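Local atomic coordinates of VP1 (Polyomavirus HPyV7, PDB entry 4PCH), a protein that probably serves as the major structural protein of the polyomavirus capsid, assembling as pentamers of jelly-roll subunits that take part in attachment to host cells. Residues 21-27 against 63-69; 89-95 against 256-262. All blocks are in the same frame, centred on the assembly; numbering follows the deposited sequence. Where two conformers were deposited one is given.

Overall arrangement
Contacts 1 and 2 meet within the jelly-roll domain of one VP1 subunit of the pentamer. Their centres lie about 15 Å apart. Strand 253-271 ties them together: it pairs with strand 79-93 in contact 2 and with strand 9-27, which supplies 21-27 to contact 1. The two contacts touch directly, with Arg260 N 2.8 Å from Leu27 O and Phe262 N 2.9 Å from Ala25 O, both probable backbone hydrogen bonds. Contact 2 is pairing within the BIDG sheet; contact 1 packs strand B of that sheet against strand C of the CHEF sheet. Contact 2 is buried, contact 1 only partly so. Both reach a neighbouring subunit, through Glu24 and Val26 on the outward side of 21-27 and through contact 2.

Contact 1: 21-27 against 63-69; sequences YKVEAVL and VAVINLP
Strands 21-27 and 63-67 run nearly antiparallel at 160°, with axes 7.7 Å apart at closest approach, too far for backbone pairing. Leu27 and Ala64 have the nearest CA atoms, 6.6 Å apart. Leu68 and Pro69 continue as loop. Tyr21 (chi1 t) points across. Pro69 CD lies 3.6 Å from the centroid of the Tyr21 ring, 12° off the normal, a CH-pi contact over one face. Tyr21 CE2 is also 3.9 Å from Leu68 CD2. Val23 (chi1 p) places CG2 3.6 Å from Ile66 CG2. Glu24 points away and forms a salt bridge with Arg263. Ala25 CB meets Ile66 CD1 at 4.1 Å, with Ile66 in the mm rotamer. Leu27 (mp) closes the row: its CD1 is 3.7 Å from Ala64 CB and its CD2 is 4.1 Å from Val63 C. In the backbone, 21-27 bonds to 253-271, and Ala64 to Leu227 of strand 224-236. Strand B (9-27) of the BIDG sheet faces strand C (62-67) of the CHEF sheet, part of the apolar packing between the two sheets of the jelly-roll sandwich. About 359 Å² is buried. The strands thus meet through close apolar side-chain contact, while their backbone bonds go to their own sheets.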
ATOM      1  N   TYR B  21     -12.259 -25.755  22.986  1.00 19.16           N
ATOM      2  CA  TYR B  21     -11.719 -24.925  24.054  1.00 18.85           C
ATOM      3  C   TYR B  21     -11.028 -23.750  23.406  1.00 20.16           C
ATOM      4  O   TYR B  21     -10.406 -23.895  22.366  1.00 20.04           O
ATOM      5  CB  TYR B  21     -10.711 -25.696  24.909  1.00 21.00           C
ATOM      6  CG  TYR B  21     -10.014 -24.903  26.009  1.00 22.15           C
ATOM      7  CD1 TYR B  21     -10.655 -24.585  27.178  1.00 28.84           C
ATOM      8  CD2 TYR B  21      -8.694 -24.481  25.856  1.00 24.19           C
ATOM      9  CE1 TYR B  21     -10.008 -23.870  28.178  1.00 24.77           C
ATOM     10  CE2 TYR B  21      -8.042 -23.792  26.848  1.00 26.80           C
ATOM     11  CZ  TYR B  21      -8.705 -23.472  28.003  1.00 28.33           C
ATOM     12  OH  TYR B  21      -8.045 -22.758  28.984  1.00 31.41           O
ATOM     13  N   LYS B  22     -11.148 -22.594  24.028  1.00 19.79           N
ATOM     14  CA  LYS B  22     -10.418 -21.447  23.554  1.00 19.19           C
ATOM     15  C   LYS B  22      -9.681 -20.841  24.723  1.00 19.96           C
ATOM     16  O   LYS B  22     -10.146 -20.892  25.873  1.00 21.95           O
ATOM     17  CB  LYS B  22     -11.343 -20.437  22.854  1.00 22.55           C
ATOM     18  CG  LYS B  22     -12.611 -20.087  23.576  1.00 30.01           C
ATOM     19  CD  LYS B  22     -13.521 -19.251  22.684  1.00 35.62           C
ATOM     20  CE  LYS B  22     -14.858 -19.010  23.353  1.00 41.25           C
ATOM     21  NZ  LYS B  22     -15.853 -18.401  22.424  1.00 47.61           N
ATOM     22  N   VAL B  23      -8.528 -20.277  24.441  1.00 20.12           N
ATOM     23  CA  VAL B  23      -7.783 -19.624  25.495  1.00 20.92           C
ATOM     24  C   VAL B  23      -7.205 -18.316  24.990  1.00 18.46           C
ATOM     25  O   VAL B  23      -6.946 -18.179  23.803  1.00 15.63           O
ATOM     26  CB  VAL B  23      -6.696 -20.545  26.036  1.00 23.96           C
ATOM     27  CG1 VAL B  23      -5.689 -20.902  24.954  1.00 23.14           C
ATOM     28  CG2 VAL B  23      -6.032 -19.934  27.267  1.00 28.78           C
ATOM     29  N   GLU B  24      -7.021 -17.379  25.918  1.00 17.64           N
ATOM     30  CA  GLU B  24      -6.515 -16.023  25.599  1.00 17.39           C
ATOM     31  C   GLU B  24      -5.216 -15.791  26.358  1.00 18.83           C
ATOM     32  O   GLU B  24      -5.034 -16.322  27.456  1.00 19.95           O
ATOM     33  CB  GLU B  24      -7.525 -14.950  26.013  1.00 20.43           C
ATOM     34  CG  GLU B  24      -8.794 -14.926  25.150  1.00 26.29           C
ATOM     35  CD  GLU B  24      -9.790 -13.807  25.469  1.00 29.29           C
ATOM     36  OE1 GLU B  24      -9.546 -12.938  26.352  1.00 28.10           O
ATOM     37  OE2 GLU B  24     -10.861 -13.803  24.809  1.00 36.11           O
ATOM     38  N   ALA B  25      -4.354 -14.957  25.802  1.00 14.54           N
ATOM     39  CA  ALA B  25      -3.161 -14.523  26.489  1.00 16.20           C
ATOM     40  C   ALA B  25      -2.717 -13.200  25.902  1.00 16.30           C
ATOM     41  O   ALA B  25      -2.993 -12.908  24.733  1.00 14.82           O
ATOM     42  CB  ALA B  25      -2.047 -15.539  26.350  1.00 18.95           C
ATOM     43  N   VAL B  26      -2.045 -12.401  26.731  1.00 14.59           N
ATOM     44  CA  VAL B  26      -1.347 -11.231  26.221  1.00 13.11           C
ATOM     45  C   VAL B  26       0.144 -11.374  26.528  1.00 13.92           C
ATOM     46  O   VAL B  26       0.521 -11.448  27.697  1.00 16.64           O
ATOM     47  CB  VAL B  26      -1.858  -9.935  26.830  1.00 14.21           C
ATOM     48  CG1 VAL B  26      -1.079  -8.757  26.258  1.00 16.22           C
ATOM     49  CG2 VAL B  26      -3.352  -9.791  26.588  1.00 15.80           C
ATOM     50  N   LEU B  27       0.941 -11.465  25.475  1.00 11.62           N
ATOM     51  CA  LEU B  27       2.394 -11.586  25.563  1.00 12.48           C
ATOM     52  C   LEU B  27       2.907 -10.170  25.678  1.00 13.79           C
ATOM     53  O   LEU B  27       2.553  -9.299  24.882  1.00 13.95           O
ATOM     54  CB  LEU B  27       3.036 -12.269  24.371  1.00 12.67           C
ATOM     55  CG  LEU B  27       3.081 -13.806  24.381  1.00 13.09           C
ATOM     56  CD1 LEU B  27       1.656 -14.344  24.479  1.00 13.19           C
ATOM     57  CD2 LEU B  27       3.818 -14.399  23.199  1.00 15.67           C
ATOM     58  N   VAL B  63       7.631 -15.053  24.770  1.00 11.29           N
ATOM     59  CA  VAL B  63       7.094 -16.407  24.682  1.00 13.68           C
ATOM     60  C   VAL B  63       6.077 -16.622  25.788  1.00 12.73           C
ATOM     61  O   VAL B  63       6.215 -16.099  26.904  1.00 14.57           O
ATOM     62  CB  VAL B  63       8.193 -17.495  24.768  1.00 17.28           C
ATOM     63  CG1 VAL B  63       9.126 -17.424  23.564  1.00 19.42           C
ATOM     64  CG2 VAL B  63       8.998 -17.365  26.032  1.00 19.57           C
ATOM     65  N   ALA B  64       5.090 -17.440  25.491  1.00 13.98           N
ATOM     66  CA  ALA B  64       4.156 -17.925  26.501  1.00 15.65           C
ATOM     67  C   ALA B  64       3.870 -19.379  26.191  1.00 15.13           C
ATOM     68  O   ALA B  64       3.803 -19.747  25.022  1.00 15.53           O
ATOM     69  CB  ALA B  64       2.876 -17.123  26.512  1.00 16.52           C
ATOM     70  N   VAL B  65       3.741 -20.185  27.248  1.00 15.20           N
ATOM     71  CA  VAL B  65       3.340 -21.578  27.120  1.00 15.30           C
ATOM     72  C   VAL B  65       2.078 -21.732  27.948  1.00 16.99           C
ATOM     73  O   VAL B  65       2.102 -21.586  29.180  1.00 18.20           O
ATOM     74  CB  VAL B  65       4.410 -22.567  27.583  1.00 17.34           C
ATOM     75  CG1 VAL B  65       3.984 -23.985  27.229  1.00 20.04           C
ATOM     76  CG2 VAL B  65       5.747 -22.270  26.922  1.00 18.07           C
ATOM     77  N   ILE B  66       0.984 -22.019  27.252  1.00 15.61           N
ATOM     78  CA  ILE B  66      -0.349 -22.000  27.830  1.00 19.83           C
ATOM     79  C   ILE B  66      -0.828 -23.441  27.955  1.00 17.57           C
ATOM     80  O   ILE B  66      -0.959 -24.138  26.959  1.00 16.87           O
ATOM     81  CB  ILE B  66      -1.358 -21.227  26.940  1.00 21.03           C
ATOM     82  CG1 ILE B  66      -0.851 -19.824  26.557  1.00 25.05           C
ATOM     83  CG2 ILE B  66      -2.698 -21.120  27.650  1.00 24.41           C
ATOM     84  CD1 ILE B  66      -0.410 -18.988  27.720  1.00 25.93           C
ATOM     85  N   ASN B  67      -1.099 -23.866  29.178  1.00 18.70           N
ATOM     86  CA  ASN B  67      -1.585 -25.216  29.405  0.70 19.63           C
ATOM     87  C   ASN B  67      -3.053 -25.365  28.930  1.00 20.20           C
ATOM     88  O   ASN B  67      -3.871 -24.474  29.083  1.00 20.69           O
ATOM     89  CB  ASN B  67      -1.417 -25.606  30.869  0.70 22.55           C
ATOM     90  CG  ASN B  67       0.046 -25.590  31.324  0.70 24.62           C
ATOM     91  OD1 ASN B  67       0.964 -25.936  30.569  0.70 24.83           O
ATOM     92  ND2 ASN B  67       0.262 -25.192  32.552  0.70 27.08           N
ATOM     93  N   LEU B  68      -3.364 -26.504  28.340  1.00 17.42           N
ATOM     94  CA  LEU B  68      -4.707 -26.787  27.865  1.00 17.78           C
ATOM     95  C   LEU B  68      -5.320 -27.802  28.818  1.00 17.15           C
ATOM     96  O   LEU B  68      -4.612 -28.459  29.546  1.00 18.28           O
ATOM     97  CB  LEU B  68      -4.646 -27.362  26.449  1.00 17.36           C
ATOM     98  CG  LEU B  68      -3.936 -26.417  25.473  1.00 17.73           C
ATOM     99  CD1 LEU B  68      -3.676 -27.118  24.161  1.00 17.71           C
ATOM    100  CD2 LEU B  68      -4.738 -25.152  25.241  1.00 18.63           C
ATOM    101  N   PRO B  69      -6.649 -27.962  28.790  1.00 17.98           N
ATOM    102  CA  PRO B  69      -7.253 -28.888  29.728  1.00 18.49           C
ATOM    103  C   PRO B  69      -6.839 -30.336  29.518  1.00 18.77           C
ATOM    104  O   PRO B  69      -6.596 -30.738  28.389  1.00 17.70           O
ATOM    105  CB  PRO B  69      -8.754 -28.712  29.482  1.00 20.70           C
ATOM    106  CG  PRO B  69      -8.890 -27.386  28.840  1.00 20.00           C
ATOM    107  CD  PRO B  69      -7.648 -27.211  28.018  1.00 18.11           C
TER

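Contact 2: 89-95 against 256-262; sequences ETELLFA and AGYGRFF
Leu93 and Tyr258 form the apolar centre, CB to CB 4.1 Å. Leu93 CD1 also reaches Phe261 CB at 4.1 Å. Phe94 (chi1 t) turns its ring edge toward the face of Tyr258 (chi1 m), centroids 5.4 Å apart and planes at 51°. Strands 89-93 and 259-262 run antiparallel at 162°, axes 4.6 Å apart. Glu91 and Phe261 are a hydrogen-bonded pair: Glu91 N to Phe261 O 3.1 Å, Phe261 N to Glu91 O 2.8 Å. Thr90-Phe262 and Leu92-Arg260 are non-hydrogen-bonded pairs. Leu93 N donates a hydrogen bond to Gly259 O (3.0 Å), and Tyr258 N to Leu93 O (2.9 Å). At the polar edge Thr90 OG1 donates to Phe261 O (2.8 Å) and accepts from Arg260 NH1 (3.0 Å). Arg260 (t, t, m, chi4 -85°) also salt-bridges Asp231, and its NH1 donates to a water (2.9 Å). Leu92 CB covers one guanidinium face. Glu91 OE1 hydrogen-bonds to Tyr186 OH of a neighbouring subunit. This pairs strands D (79-93) and I (253-271) in the BIDG sheet of the viral jelly-roll.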
ATOM      1  N   GLU B  89      -6.958 -15.548  16.719  1.00 13.96           N
ATOM      2  CA  GLU B  89      -6.986 -14.098  16.511  1.00 13.39           C
ATOM      3  C   GLU B  89      -5.761 -13.548  17.193  1.00 14.05           C
ATOM      4  O   GLU B  89      -5.400 -13.998  18.261  1.00 14.11           O
ATOM      5  CB  GLU B  89      -8.243 -13.432  17.098  1.00 15.78           C
ATOM      6  CG  GLU B  89      -9.543 -13.768  16.385  1.00 16.20           C
ATOM      7  CD  GLU B  89     -10.051 -15.141  16.740  1.00 19.71           C
ATOM      8  OE1 GLU B  89     -10.228 -15.398  17.943  1.00 19.50           O
ATOM      9  OE2 GLU B  89     -10.287 -15.978  15.821  1.00 19.13           O
ATOM     10  N   THR B  90      -5.107 -12.562  16.584  1.00 12.60           N
ATOM     11  CA  THR B  90      -3.998 -11.894  17.270  1.00 11.85           C
ATOM     12  C   THR B  90      -4.073 -10.400  16.971  1.00 14.12           C
ATOM     13  O   THR B  90      -4.481 -10.010  15.862  1.00 14.04           O
ATOM     14  CB  THR B  90      -2.626 -12.513  16.909  1.00 14.26           C
ATOM     15  OG1 THR B  90      -1.588 -11.858  17.694  1.00 13.14           O
ATOM     16  CG2 THR B  90      -2.323 -12.368  15.398  1.00 13.77           C
ATOM     17  N   GLU B  91      -3.764  -9.564  17.970  1.00 12.67           N
ATOM     18  CA  GLU B  91      -3.850  -8.109  17.844  1.00 14.21           C
ATOM     19  C   GLU B  91      -2.691  -7.476  18.584  1.00 12.85           C
ATOM     20  O   GLU B  91      -2.364  -7.869  19.704  1.00 13.13           O
ATOM     21  CB  GLU B  91      -5.112  -7.525  18.521  1.00 19.39           C
ATOM     22  CG  GLU B  91      -6.481  -8.003  18.097  1.00 23.40           C
ATOM     23  CD  GLU B  91      -7.610  -7.370  18.936  1.00 28.54           C
ATOM     24  OE1 GLU B  91      -7.548  -6.122  19.263  1.00 27.27           O
ATOM     25  OE2 GLU B  91      -8.566  -8.140  19.247  1.00 28.27           O
ATOM     26  N   LEU B  92      -2.074  -6.465  17.986  1.00 12.93           N
ATOM     27  CA  LEU B  92      -1.089  -5.645  18.673  1.00 12.46           C
ATOM     28  C   LEU B  92      -1.783  -4.542  19.464  1.00 13.38           C
ATOM     29  O   LEU B  92      -2.711  -3.895  18.972  1.00 15.86           O
ATOM     30  CB  LEU B  92      -0.173  -4.988  17.630  1.00 13.20           C
ATOM     31  CG  LEU B  92       1.052  -4.235  18.147  1.00 18.64           C
ATOM     32  CD1 LEU B  92       1.929  -5.105  19.030  1.00 18.92           C
ATOM     33  CD2 LEU B  92       1.854  -3.767  16.935  1.00 25.85           C
ATOM     34  N   LEU B  93      -1.323  -4.310  20.686  1.00 11.72           N
ATOM     35  CA  LEU B  93      -1.826  -3.231  21.511  1.00 11.76           C
ATOM     36  C   LEU B  93      -0.873  -2.047  21.417  1.00 11.44           C
ATOM     37  O   LEU B  93       0.340  -2.165  21.717  1.00 11.18           O
ATOM     38  CB  LEU B  93      -1.946  -3.681  22.977  1.00 13.66           C
ATOM     39  CG  LEU B  93      -3.024  -4.758  23.234  1.00 16.44           C
ATOM     40  CD1 LEU B  93      -2.518  -6.178  23.147  1.00 20.90           C
ATOM     41  CD2 LEU B  93      -3.662  -4.543  24.572  1.00 22.55           C
ATOM     42  N   PHE B  94      -1.384  -0.901  20.978  1.00 10.63           N
ATOM     43  CA  PHE B  94      -0.519   0.267  20.796  1.00  9.70           C
ATOM     44  C   PHE B  94      -1.356   1.525  20.673  1.00 10.94           C
ATOM     45  O   PHE B  94      -2.496   1.461  20.210  1.00 14.52           O
ATOM     46  CB  PHE B  94       0.368   0.109  19.553  1.00 11.20           C
ATOM     47  CG  PHE B  94       1.530   1.043  19.517  1.00 10.67           C
ATOM     48  CD1 PHE B  94       2.489   0.998  20.505  1.00 11.22           C
ATOM     49  CD2 PHE B  94       1.644   2.013  18.516  1.00 13.92           C
ATOM     50  CE1 PHE B  94       3.550   1.864  20.502  1.00 13.73           C
ATOM     51  CE2 PHE B  94       2.713   2.908  18.524  1.00 12.79           C
ATOM     52  CZ  PHE B  94       3.666   2.815  19.513  1.00 10.85           C
ATOM     53  N   ALA B  95      -0.815   2.636  21.150  1.00 10.31           N
ATOM     54  CA  ALA B  95      -1.432   3.954  21.078  1.00 11.36           C
ATOM     55  C   ALA B  95      -0.537   4.914  20.295  1.00 10.85           C
ATOM     56  O   ALA B  95       0.686   4.734  20.217  1.00 11.61           O
ATOM     57  CB  ALA B  95      -1.666   4.487  22.466  1.00 12.06           C
ATOM     58  N   ALA B 256       8.562  -0.794  21.632  1.00 10.09           N
ATOM     59  CA  ALA B 256       7.840  -2.017  21.333  1.00  9.82           C
ATOM     60  C   ALA B 256       6.343  -1.820  21.489  1.00 11.64           C
ATOM     61  O   ALA B 256       5.877  -0.821  22.029  1.00 11.85           O
ATOM     62  CB  ALA B 256       8.322  -3.147  22.254  1.00 10.52           C
ATOM     63  N   GLY B 257       5.566  -2.772  20.990  1.00 10.73           N
ATOM     64  CA  GLY B 257       4.139  -2.813  21.328  1.00 10.77           C
ATOM     65  C   GLY B 257       3.944  -2.937  22.822  1.00 11.44           C
ATOM     66  O   GLY B 257       4.839  -3.357  23.540  1.00 11.73           O
ATOM     67  N   TYR B 258       2.766  -2.544  23.301  1.00  9.98           N
ATOM     68  CA  TYR B 258       2.422  -2.675  24.702  1.00  9.24           C
ATOM     69  C   TYR B 258       2.141  -4.110  25.104  1.00 10.67           C
ATOM     70  O   TYR B 258       2.107  -4.456  26.286  1.00 13.69           O
ATOM     71  CB  TYR B 258       1.172  -1.865  24.956  1.00 10.80           C
ATOM     72  CG  TYR B 258       1.299  -0.371  24.772  1.00 10.77           C
ATOM     73  CD1 TYR B 258       2.539   0.290  24.871  1.00 11.79           C
ATOM     74  CD2 TYR B 258       0.158   0.402  24.642  1.00 11.05           C
ATOM     75  CE1 TYR B 258       2.609   1.671  24.775  1.00 10.97           C
ATOM     76  CE2 TYR B 258       0.222   1.795  24.582  1.00 10.58           C
ATOM     77  CZ  TYR B 258       1.454   2.420  24.648  1.00 11.72           C
ATOM     78  OH  TYR B 258       1.469   3.798  24.603  1.00 12.15           O
ATOM     79  N   GLY B 259       1.839  -4.913  24.100  1.00 11.86           N
ATOM     80  CA  GLY B 259       1.497  -6.320  24.280  1.00 10.03           C
ATOM     81  C   GLY B 259       0.980  -6.878  22.972  1.00 10.67           C
ATOM     82  O   GLY B 259       0.638  -6.134  22.045  1.00 12.69           O
ATOM     83  N   ARG B 260       0.929  -8.206  22.867  1.00 10.05           N
ATOM     84  CA  ARG B 260       0.307  -8.881  21.717  1.00 10.90           C
ATOM     85  C   ARG B 260      -0.701  -9.888  22.234  1.00 11.98           C
ATOM     86  O   ARG B 260      -0.335 -10.836  22.935  1.00 12.99           O
ATOM     87  CB  ARG B 260       1.280  -9.558  20.735  1.00 10.09           C
ATOM     88  CG  ARG B 260       0.529 -10.278  19.618  1.00 12.52           C
ATOM     89  CD  ARG B 260       1.424 -10.777  18.493  1.00 14.26           C
ATOM     90  NE  ARG B 260       1.844  -9.676  17.610  1.00 13.00           N
ATOM     91  CZ  ARG B 260       1.128  -9.217  16.585  1.00 14.80           C
ATOM     92  NH1 ARG B 260      -0.067  -9.725  16.295  1.00 15.54           N
ATOM     93  NH2 ARG B 260       1.578  -8.212  15.836  1.00 16.08           N
ATOM     94  N   PHE B 261      -1.964  -9.634  21.891  1.00 11.15           N
ATOM     95  CA  PHE B 261      -3.105 -10.494  22.241  1.00 12.06           C
ATOM     96  C   PHE B 261      -3.157 -11.707  21.329  1.00 12.22           C
ATOM     97  O   PHE B 261      -2.970 -11.579  20.142  1.00 11.85           O
ATOM     98  CB  PHE B 261      -4.418  -9.695  22.137  1.00 11.55           C
ATOM     99  CG  PHE B 261      -5.665 -10.512  22.359  1.00 10.66           C
ATOM    100  CD1 PHE B 261      -6.048 -10.867  23.636  1.00 12.02           C
ATOM    101  CD2 PHE B 261      -6.441 -10.946  21.278  1.00 11.25           C
ATOM    102  CE1 PHE B 261      -7.186 -11.612  23.868  1.00 14.81           C
ATOM    103  CE2 PHE B 261      -7.581 -11.691  21.508  1.00 14.26           C
ATOM    104  CZ  PHE B 261      -7.951 -12.032  22.788  1.00 15.41           C
ATOM    105  N   PHE B 262      -3.513 -12.871  21.893  1.00 10.81           N
ATOM    106  CA  PHE B 262      -3.833 -14.062  21.111  1.00 11.38           C
ATOM    107  C   PHE B 262      -5.093 -14.682  21.691  1.00 12.44           C
ATOM    108  O   PHE B 262      -5.247 -14.731  22.913  1.00 13.24           O
ATOM    109  CB  PHE B 262      -2.762 -15.142  21.231  1.00 12.61           C
ATOM    110  CG  PHE B 262      -1.441 -14.814  20.583  1.00 12.52           C
ATOM    111  CD1 PHE B 262      -0.498 -14.046  21.245  1.00 12.30           C
ATOM    112  CD2 PHE B 262      -1.131 -15.309  19.308  1.00 14.25           C
ATOM    113  CE1 PHE B 262       0.745 -13.798  20.670  1.00 12.72           C
ATOM    114  CE2 PHE B 262       0.109 -15.061  18.727  1.00 13.14           C
ATOM    115  CZ  PHE B 262       1.054 -14.307  19.431  1.00 12.70           C
TER
HETATM  116  O   HOH W   1      -1.799  -8.586  14.239  1.00 27.75           O